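Alcohol dehydrogenase, zinc-containing (Thermotoga maritima, PDB 1VJ0) binds two zinc ions per chain and probably works as an oxidoreductase of the zinc-containing alcohol dehydrogenase family. Local coordinates at residues Gly113-Tyr116 with Trp117-Val120; Arg248-Val252 with Glu253-Lys257; Lys167-Leu170 with Asp171-Ala174; Asp188-Pro191 with Glu192-Gly196. All coordinates share one frame; numbering follows the deposited sequence.

Contact 1 (Gly113-Tyr116 with Trp117-Val120). With ZN (zinc ion), chain E.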
loop_
_atom_site.group_PDB
_atom_site.type_symbol
_atom_site.label_atom_id
_atom_site.label_comp_id
_atom_site.label_asym_id
_atom_site.label_seq_id
_atom_site.Cartn_x
_atom_site.Cartn_y
_atom_site.Cartn_z
ATOM N N GLY A 113 24.358 -0.310 -3.311
ATOM C CA GLY A 113 23.665 -0.280 -4.569
ATOM C C GLY A 113 23.703 -1.566 -5.374
ATOM O O GLY A 113 23.346 -1.529 -6.551
ATOM N N GLU A 114 24.031 -2.693 -4.729
ATOM C CA GLU A 114 24.242 -3.992 -5.383
ATOM C C GLU A 114 23.581 -5.183 -4.667
ATOM O O GLU A 114 23.413 -6.241 -5.257
ATOM C CB GLU A 114 25.737 -4.243 -5.550
ATOM C CG GLU A 114 26.376 -3.156 -6.403
ATOM C CD GLU A 114 27.747 -3.529 -6.858
ATOM O OE1 GLU A 114 28.532 -3.972 -5.978
ATOM O OE2 GLU A 114 28.020 -3.378 -8.083
ATOM N N CYS A 115 23.178 -5.024 -3.411
ATOM C CA CYS A 115 22.722 -6.166 -2.659
ATOM C C CYS A 115 21.211 -6.344 -2.760
ATOM O O CYS A 115 20.496 -5.530 -3.374
ATOM C CB CYS A 115 23.143 -6.035 -1.203
ATOM S SG CYS A 115 22.240 -4.767 -0.354
ATOM N N TYR A 116 20.731 -7.407 -2.142
ATOM C CA TYR A 116 19.311 -7.717 -2.065
ATOM C C TYR A 116 18.508 -6.528 -1.556
ATOM O O TYR A 116 17.443 -6.217 -2.078
ATOM C CB TYR A 116 19.064 -8.906 -1.149
ATOM C CG TYR A 116 17.602 -9.275 -0.924
ATOM C CD1 TYR A 116 16.913 -10.099 -1.821
ATOM C CD2 TYR A 116 16.904 -8.758 0.138
ATOM C CE1 TYR A 116 15.589 -10.415 -1.625
ATOM C CE2 TYR A 116 15.591 -9.052 0.334
ATOM C CZ TYR A 116 14.926 -9.883 -0.522
ATOM O OH TYR A 116 13.597 -10.211 -0.253
ATOM N N TRP A 117 19.001 -5.890 -0.500
ATOM C CA TRP A 117 18.236 -4.823 0.102
ATOM C C TRP A 117 18.236 -3.566 -0.745
ATOM O O TRP A 117 17.176 -2.904 -0.846
ATOM C CB TRP A 117 18.681 -4.542 1.529
ATOM C CG TRP A 117 18.330 -5.629 2.491
ATOM C CD1 TRP A 117 17.152 -5.800 3.161
ATOM C CD2 TRP A 117 19.163 -6.723 2.881
ATOM N NE1 TRP A 117 17.218 -6.918 3.960
ATOM C CE2 TRP A 117 18.439 -7.494 3.825
ATOM C CE3 TRP A 117 20.476 -7.123 2.550
ATOM C CZ2 TRP A 117 18.954 -8.660 4.402
ATOM C CZ3 TRP A 117 20.983 -8.302 3.137
ATOM C CH2 TRP A 117 20.239 -9.012 4.066
ATOM N N CYS A 118 19.392 -3.202 -1.297
ATOM C CA CYS A 118 19.487 -2.045 -2.160
ATOM C C CYS A 118 18.715 -2.266 -3.481
ATOM O O CYS A 118 18.121 -1.350 -3.992
ATOM C CB CYS A 118 20.921 -1.736 -2.488
ATOM S SG CYS A 118 21.944 -1.141 -1.085
ATOM N N LYS A 119 18.727 -3.475 -4.033
ATOM C CA LYS A 119 18.222 -3.682 -5.412
ATOM C C LYS A 119 16.930 -4.482 -5.556
ATOM O O LYS A 119 16.254 -4.342 -6.565
ATOM C CB LYS A 119 19.298 -4.303 -6.307
ATOM C CG LYS A 119 20.369 -3.284 -6.764
ATOM C CD LYS A 119 19.769 -2.417 -7.909
ATOM C CE LYS A 119 20.750 -1.435 -8.521
ATOM N NZ LYS A 119 22.032 -2.068 -8.984
ATOM N N VAL A 120 16.594 -5.333 -4.600
ATOM C CA VAL A 120 15.467 -6.217 -4.777
ATOM C C VAL A 120 14.345 -5.766 -3.886
ATOM O O VAL A 120 13.254 -5.494 -4.377
ATOM C CB VAL A 120 15.802 -7.674 -4.536
ATOM C CG1 VAL A 120 14.574 -8.533 -4.699
ATOM C CG2 VAL A 120 16.916 -8.186 -5.504
HETATM ZN ZN ZN E . 23.449 -2.748 -0.330
#
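Cys115 and Cys118 hold one zinc ion between them, with Cys115 SG 2.4 Å and Cys118 SG 2.3 Å from the metal; Cys112 and Cys127 complete the four-sulfur site. Cys115 is also the N-cap of helix 116-119. Its SG lies between the backbone N and the carbonyl carbon (chi1 71°), which turns it to the metal and at the same time to the first turn of the helix, where Cys118 N donates to it over 3.4 Å in an almost straight bond. Cys118 SG also accepts a weak bond from Gly113 N. The Lys119 chain bends at chi2 and chi4 and folds back, so that NZ reaches Gly113 O at 2.8 Å; NZ also forms a salt bridge with Asp160 of the second subunit. Tyr116 and Trp117 make a T-shaped pair, the tyrosine edge with CD2 foremost over the indole face, planes at 86°, while Val120 CB makes an off-centre CH-pi contact with the tyrosine ring. This aromatic pair faces the third subunit, where Trp117 NE1 donates to Arg290 O and Arg266 makes a cation-pi contact with Tyr116. Two thiolates that take backbone N-H donors as well as the metal would probably have part of their negative charge offset, as expected of a structural Cys4 zinc site.

Contact 2 (Arg248-Val252 with Glu253-Lys257); sequences RETSV and EERRK
Arg255 folds back over the start of its own helix and brings its guanidinium to Thr250, five residues earlier. NH1 donates to Thr250 OG1 at 2.9 Å, almost in the guanidinium plane, and more weakly to Thr250 O, which also lies at the edge of the group. A bend at chi3 (-67°) returns the chain toward the loop and brings Val252 CA over one face of the guanidinium, toward its rim, with NH2 3.5 Å from Val252 CG2. The same arginine forms a salt bridge through NE with Glu283, and Thr250 OG1 is bonded to Asn246 O as well, so both ends of the pair are tied to other parts of the chain.

Beside it, Ser251 and Glu254 make a reciprocal capping box at the start of helix 252-262. With chi1 at 69° the Ser251 hydroxyl turns in over the first turn, where it accepts from Glu254 N at 3.0 Å in a nearly straight bond. In return the extended Glu254 chain brings OE1 back to Ser251 N, also at 3.0 Å; the N-H arrives on the anti side of the carboxylate and somewhat out of its plane. The regular helical pattern starts with Arg255 N on Ser251 O and Arg256 N on Val252 O.

Glu253 and Glu254 stand at the N-terminal end of the helix, where their negative charge would be expected to suit the helix dipole. The chemistry is that of a largely exposed, polar helix start, with the buried arginine linking Thr250, just before the cap, to Glu283 on helix 280-287.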
loop_
_atom_site.group_PDB
_atom_site.type_symbol
_atom_site.label_atom_id
_atom_site.label_comp_id
_atom_site.label_asym_id
_atom_site.label_seq_id
_atom_site.Cartn_x
_atom_site.Cartn_y
_atom_site.Cartn_z
ATOM N N ARG A 248 6.298 10.822 35.155
ATOM C CA ARG A 248 6.711 10.825 36.534
ATOM C C ARG A 248 5.618 11.386 37.456
ATOM O O ARG A 248 5.717 11.226 38.679
ATOM C CB ARG A 248 8.023 11.603 36.735
ATOM C CG ARG A 248 9.160 11.037 35.897
ATOM C CD ARG A 248 10.563 11.673 36.172
ATOM N N GLU A 249 4.565 12.020 36.911
ATOM C CA GLU A 249 3.609 12.726 37.781
ATOM C C GLU A 249 2.162 12.254 37.632
ATOM O O GLU A 249 1.255 12.864 38.203
ATOM C CB GLU A 249 3.646 14.235 37.532
ATOM C CG GLU A 249 5.015 14.857 37.614
ATOM C CD GLU A 249 5.577 14.831 38.990
ATOM O OE1 GLU A 249 4.796 14.950 39.966
ATOM O OE2 GLU A 249 6.821 14.701 39.103
ATOM N N THR A 250 1.989 11.197 36.861
ATOM C CA THR A 250 0.712 10.567 36.584
ATOM C C THR A 250 0.893 9.047 36.689
ATOM O O THR A 250 2.008 8.549 36.529
ATOM C CB THR A 250 0.221 10.868 35.122
ATOM O OG1 THR A 250 1.211 10.578 34.144
ATOM C CG2 THR A 250 -0.057 12.311 34.888
ATOM N N SER A 251 -0.198 8.313 36.898
ATOM C CA SER A 251 -0.165 6.863 36.745
ATOM C C SER A 251 -0.388 6.447 35.293
ATOM O O SER A 251 -0.929 7.189 34.469
ATOM C CB SER A 251 -1.244 6.223 37.625
ATOM O OG SER A 251 -2.534 6.523 37.119
ATOM N N VAL A 252 0.042 5.232 34.974
ATOM C CA VAL A 252 -0.219 4.632 33.692
ATOM C C VAL A 252 -1.741 4.670 33.417
ATOM O O VAL A 252 -2.174 4.953 32.299
ATOM C CB VAL A 252 0.272 3.148 33.677
ATOM C CG1 VAL A 252 -0.153 2.462 32.412
ATOM C CG2 VAL A 252 1.778 3.083 33.819
ATOM N N GLU A 253 -2.539 4.405 34.452
ATOM C CA GLU A 253 -3.998 4.365 34.288
ATOM C C GLU A 253 -4.570 5.745 33.886
ATOM O O GLU A 253 -5.430 5.815 32.982
ATOM C CB GLU A 253 -4.711 3.811 35.524
ATOM C CG GLU A 253 -4.325 2.358 35.829
ATOM C CD GLU A 253 -3.226 2.199 36.908
ATOM O OE1 GLU A 253 -2.219 2.972 36.957
ATOM O OE2 GLU A 253 -3.372 1.255 37.745
ATOM N N GLU A 254 -4.096 6.814 34.575
ATOM C CA GLU A 254 -4.451 8.207 34.219
ATOM C C GLU A 254 -4.102 8.566 32.796
ATOM O O GLU A 254 -4.883 9.216 32.111
ATOM C CB GLU A 254 -3.742 9.204 35.131
ATOM C CG GLU A 254 -4.308 9.199 36.503
ATOM C CD GLU A 254 -3.606 10.171 37.432
ATOM O OE1 GLU A 254 -2.375 10.285 37.405
ATOM O OE2 GLU A 254 -4.324 10.831 38.156
ATOM N N ARG A 255 -2.922 8.136 32.327
ATOM C CA ARG A 255 -2.524 8.475 30.975
ATOM C C ARG A 255 -3.382 7.719 29.952
ATOM O O ARG A 255 -3.709 8.233 28.888
ATOM C CB ARG A 255 -1.071 8.159 30.770
ATOM C CG ARG A 255 -0.197 9.060 31.646
ATOM C CD ARG A 255 1.242 9.002 31.238
ATOM N NE ARG A 255 1.912 7.711 31.459
ATOM C CZ ARG A 255 2.407 7.281 32.625
ATOM N NH1 ARG A 255 2.224 7.943 33.747
ATOM N NH2 ARG A 255 3.064 6.111 32.697
ATOM N N ARG A 256 -3.735 6.492 30.276
ATOM C CA ARG A 256 -4.558 5.727 29.382
ATOM C C ARG A 256 -5.961 6.334 29.280
ATOM O O ARG A 256 -6.505 6.467 28.178
ATOM C CB ARG A 256 -4.621 4.311 29.851
ATOM C CG ARG A 256 -5.305 3.413 28.907
ATOM C CD ARG A 256 -5.293 1.989 29.357
ATOM N NE ARG A 256 -6.493 1.357 28.835
ATOM C CZ ARG A 256 -6.590 0.073 28.481
ATOM N NH1 ARG A 256 -5.546 -0.759 28.606
ATOM N NH2 ARG A 256 -7.750 -0.384 28.002
ATOM N N LYS A 257 -6.505 6.746 30.419
ATOM C CA LYS A 257 -7.788 7.449 30.440
ATOM C C LYS A 257 -7.766 8.717 29.582
ATOM O O LYS A 257 -8.698 8.944 28.826
ATOM C CB LYS A 257 -8.216 7.782 31.868
ATOM C CG LYS A 257 -9.479 8.703 31.969
#

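Contact 3 (Lys167-Leu170 with Asp171-Ala174); sequences KDDL and DVLA
Asp169 O receives Leu173 N at 2.9 Å, the donor nearly in line with the carbonyl, and this bond opens the regular pattern of helix 170-188. The side chain of the same residue caps the turn: Asp169 OD1 accepts from Val172 N at 3.1 Å, the N-H coming from above the carboxylate plane. Turning CG away from the backbone N (chi1 -171°) swings the carboxylate forward to this place, where its carbon also rests on the methyl Val172 CG2 at 3.6 Å and OD1 lies 3.4 Å from Asp171 CB. With an alanine at Asp169, Val172 N would probably lose its side-chain acceptor and a gap would open beside the valine methyl. The next helical bond, Ala174 N to Leu170 O, is 2.9 Å long. Leu173 CD1 lies 4.0 Å from Asp168 CB and 4.2 Å from Leu170 CD2.

The flanking acids bind other parts of the fold. Asp168 bonds through OD1 to Tyr343 OH and through OD2 to Ser165 N, whereas Asp171 reaches Ser51 with OD1 and forms a salt bridge to Arg353 with OD2. Leu170 and Ala174 pack on strand 45-54, and the side chain of Ala174 is about 5 Å from that of Glu78, a zinc ligand with Cys55, His77 and Cys178. The arrangement is a classical aspartate N-cap, at the head of the long helix that supplies Cys178 to that zinc site.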
loop_
_atom_site.group_PDB
_atom_site.type_symbol
_atom_site.label_atom_id
_atom_site.label_comp_id
_atom_site.label_asym_id
_atom_site.label_seq_id
_atom_site.Cartn_x
_atom_site.Cartn_y
_atom_site.Cartn_z
ATOM N N LYS A 167 18.876 31.001 2.656
ATOM C CA LYS A 167 17.651 31.151 3.458
ATOM C C LYS A 167 17.330 29.922 4.317
ATOM O O LYS A 167 16.363 29.929 5.057
ATOM C CB LYS A 167 16.479 31.392 2.539
ATOM C CG LYS A 167 16.608 32.656 1.736
ATOM N N ASP A 168 18.111 28.854 4.163
ATOM C CA ASP A 168 17.939 27.642 4.964
ATOM C C ASP A 168 18.755 27.735 6.233
ATOM O O ASP A 168 19.843 28.300 6.231
ATOM C CB ASP A 168 18.346 26.400 4.160
ATOM C CG ASP A 168 17.398 26.146 3.030
ATOM O OD1 ASP A 168 16.237 25.775 3.301
ATOM O OD2 ASP A 168 17.708 26.344 1.850
ATOM N N ASP A 169 18.222 27.166 7.305
ATOM C CA ASP A 169 18.887 27.162 8.590
ATOM C C ASP A 169 19.775 25.903 8.670
ATOM O O ASP A 169 19.312 24.806 8.923
ATOM C CB ASP A 169 17.852 27.253 9.717
ATOM C CG ASP A 169 18.479 27.464 11.079
ATOM O OD1 ASP A 169 19.532 26.889 11.385
ATOM O OD2 ASP A 169 17.953 28.160 11.943
ATOM N N LEU A 170 21.080 26.075 8.451
ATOM C CA LEU A 170 21.979 24.929 8.332
ATOM C C LEU A 170 22.187 24.195 9.628
ATOM O O LEU A 170 22.399 22.990 9.635
ATOM C CB LEU A 170 23.330 25.375 7.800
ATOM C CG LEU A 170 23.347 26.045 6.437
ATOM C CD1 LEU A 170 24.809 26.100 5.977
ATOM C CD2 LEU A 170 22.501 25.306 5.461
ATOM N N ASP A 171 22.121 24.921 10.728
ATOM C CA ASP A 171 22.142 24.300 12.044
ATOM C C ASP A 171 20.973 23.359 12.231
ATOM O O ASP A 171 21.163 22.264 12.710
ATOM C CB ASP A 171 22.093 25.382 13.110
ATOM C CG ASP A 171 23.442 26.051 13.336
ATOM O OD1 ASP A 171 24.473 25.588 12.782
ATOM O OD2 ASP A 171 23.542 27.033 14.075
ATOM N N VAL A 172 19.763 23.799 11.867
ATOM C CA VAL A 172 18.574 22.948 11.994
ATOM C C VAL A 172 18.692 21.775 11.032
ATOM O O VAL A 172 18.322 20.647 11.379
ATOM C CB VAL A 172 17.277 23.735 11.752
ATOM C CG1 VAL A 172 16.062 22.797 11.632
ATOM C CG2 VAL A 172 17.067 24.735 12.880
ATOM N N LEU A 173 19.155 22.021 9.807
ATOM C CA LEU A 173 19.313 20.920 8.854
ATOM C C LEU A 173 20.307 19.860 9.335
ATOM O O LEU A 173 20.042 18.663 9.226
ATOM C CB LEU A 173 19.746 21.416 7.469
ATOM C CG LEU A 173 18.634 22.166 6.746
ATOM C CD1 LEU A 173 19.175 22.740 5.441
ATOM C CD2 LEU A 173 17.440 21.244 6.507
ATOM N N ALA A 174 21.435 20.284 9.841
ATOM C CA ALA A 174 22.417 19.314 10.370
ATOM C C ALA A 174 21.795 18.375 11.417
ATOM O O ALA A 174 21.864 17.117 11.289
ATOM C CB ALA A 174 23.631 20.022 10.921
#

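Contact 4 (Asp188-Pro191 with Glu192-Gly196); sequences DEYP and ESFAG
The Phe194 ring has Tyr190 CD2 over one face, 3.4 Å above its plane and displaced toward the rim, with the closest approach at Phe194 CZ, also 3.4 Å. The rings meet obliquely, planes at 32° and centroids 4.5 Å apart. At the edge of the tyrosine ring, in its plane, lies Ser193 O, 3.6 Å from CE2, while Glu192 O comes obliquely within 3.1 Å of CD2. Tyr190 CG stands anti to the backbone N (chi1 -171°), which carries the ring inside the bend of the chain, and Phe194, with CG anti to its carbonyl carbon, returns from the other limb to meet it. Trading Phe194 for an alanine would probably uncover this side of Tyr190 and leave its ring freer to turn. The tyrosine OH is bonded to Lys197 NZ, which Ser193 O accepts from too. Ser193 forms an ST turn, its OG taking Ala195 N at 3.1 Å, and the same oxygen is bonded to Tyr184 OH of the fourth subunit.

The loop joins helix 170-188 to strand 198-202, a central strand of the parallel sheet of the Rossmann-type domain. Phe270 of the neighbouring strand 268-273 meets both rings edge-to-face, Phe187 of the preceding helix touches Phe194, and Pro191 packs on Phe293 of strand 292-296.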
loop_
_atom_site.group_PDB
_atom_site.type_symbol
_atom_site.label_atom_id
_atom_site.label_comp_id
_atom_site.label_asym_id
_atom_site.label_seq_id
_atom_site.Cartn_x
_atom_site.Cartn_y
_atom_site.Cartn_z
ATOM N N ASP A 188 6.581 7.407 7.843
ATOM C CA ASP A 188 6.436 6.980 6.450
ATOM C C ASP A 188 5.990 5.529 6.376
ATOM O O ASP A 188 5.409 5.128 5.385
ATOM C CB ASP A 188 7.776 7.114 5.734
ATOM C CG ASP A 188 7.660 7.080 4.255
ATOM O OD1 ASP A 188 6.938 7.928 3.669
ATOM O OD2 ASP A 188 8.321 6.252 3.592
ATOM N N GLU A 189 6.267 4.735 7.408
ATOM C CA GLU A 189 5.851 3.318 7.394
ATOM C C GLU A 189 4.333 3.124 7.618
ATOM O O GLU A 189 3.793 2.070 7.311
ATOM C CB GLU A 189 6.624 2.526 8.452
ATOM C CG GLU A 189 8.083 2.340 8.139
ATOM C CD GLU A 189 8.299 1.579 6.833
ATOM O OE1 GLU A 189 7.648 0.535 6.594
ATOM O OE2 GLU A 189 9.068 2.068 6.009
ATOM N N TYR A 190 3.658 4.126 8.157
ATOM C CA TYR A 190 2.198 4.072 8.385
ATOM C C TYR A 190 1.420 4.016 7.047
ATOM O O TYR A 190 1.606 4.884 6.211
ATOM C CB TYR A 190 1.771 5.331 9.136
ATOM C CG TYR A 190 0.335 5.302 9.610
ATOM C CD1 TYR A 190 -0.079 4.357 10.543
ATOM C CD2 TYR A 190 -0.566 6.260 9.213
ATOM C CE1 TYR A 190 -1.379 4.340 11.014
ATOM C CE2 TYR A 190 -1.885 6.265 9.677
ATOM C CZ TYR A 190 -2.288 5.297 10.552
ATOM O OH TYR A 190 -3.557 5.294 11.038
ATOM N N PRO A 191 0.602 2.994 6.836
ATOM C CA PRO A 191 0.018 2.764 5.506
ATOM C C PRO A 191 -1.234 3.585 5.148
ATOM O O PRO A 191 -1.836 3.288 4.177
ATOM C CB PRO A 191 -0.295 1.258 5.537
ATOM C CG PRO A 191 -0.587 0.960 6.966
ATOM C CD PRO A 191 0.303 1.882 7.766
ATOM N N GLU A 192 -1.636 4.572 5.949
ATOM C CA GLU A 192 -2.794 5.426 5.645
ATOM C C GLU A 192 -2.348 6.891 5.800
ATOM O O GLU A 192 -1.256 7.166 6.299
ATOM C CB GLU A 192 -3.944 5.196 6.664
ATOM C CG GLU A 192 -4.608 3.842 6.696
ATOM C CD GLU A 192 -5.344 3.502 5.416
ATOM O OE1 GLU A 192 -6.134 4.338 4.891
ATOM O OE2 GLU A 192 -5.112 2.371 4.930
ATOM N N SER A 193 -3.211 7.815 5.403
ATOM C CA SER A 193 -3.025 9.223 5.797
ATOM C C SER A 193 -3.238 9.431 7.298
ATOM O O SER A 193 -3.904 8.641 7.947
ATOM C CB SER A 193 -3.914 10.145 4.978
ATOM O OG SER A 193 -5.028 10.634 5.663
ATOM N N PHE A 194 -2.617 10.485 7.837
ATOM C CA PHE A 194 -2.765 10.885 9.220
ATOM C C PHE A 194 -4.011 11.767 9.484
ATOM O O PHE A 194 -4.320 12.071 10.625
ATOM C CB PHE A 194 -1.463 11.548 9.700
ATOM C CG PHE A 194 -0.390 10.544 9.991
ATOM C CD1 PHE A 194 -0.364 9.903 11.209
ATOM C CD2 PHE A 194 0.536 10.195 9.032
ATOM C CE1 PHE A 194 0.601 8.890 11.487
ATOM C CE2 PHE A 194 1.500 9.209 9.294
ATOM C CZ PHE A 194 1.526 8.564 10.529
ATOM N N ALA A 195 -4.787 12.075 8.451
ATOM C CA ALA A 195 -6.025 12.819 8.626
ATOM C C ALA A 195 -6.971 12.099 9.581
ATOM O O ALA A 195 -7.251 10.892 9.440
ATOM C CB ALA A 195 -6.709 13.002 7.342
ATOM N N GLY A 196 -7.473 12.846 10.539
ATOM C CA GLY A 196 -8.347 12.311 11.557
ATOM C C GLY A 196 -7.658 11.387 12.566
ATOM O O GLY A 196 -8.374 10.756 13.392
#

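Contacts 3 and 4 bracket one element: contact 3 starts helix 170-188 and contact 4 follows its end, their centres about 27 Å apart. Contacts 1, 3 and 4 are partly buried and contact 2 is a surface contact; neither contact 2 nor contact 3 is touched by another subunit, whereas contacts 1 and 4 both are. Contacts 1, 2 and 3 all cap helix starts, but with sulfur, hydroxyl and carboxylate respectively, and in contact 1 the capping atom is also a metal ligand. Contact 4 relies on aromatic packing instead of a helix cap. In the parallel sheet, contact 2 follows edge strand 243-246, while contact 4 leads into central strand 198-202.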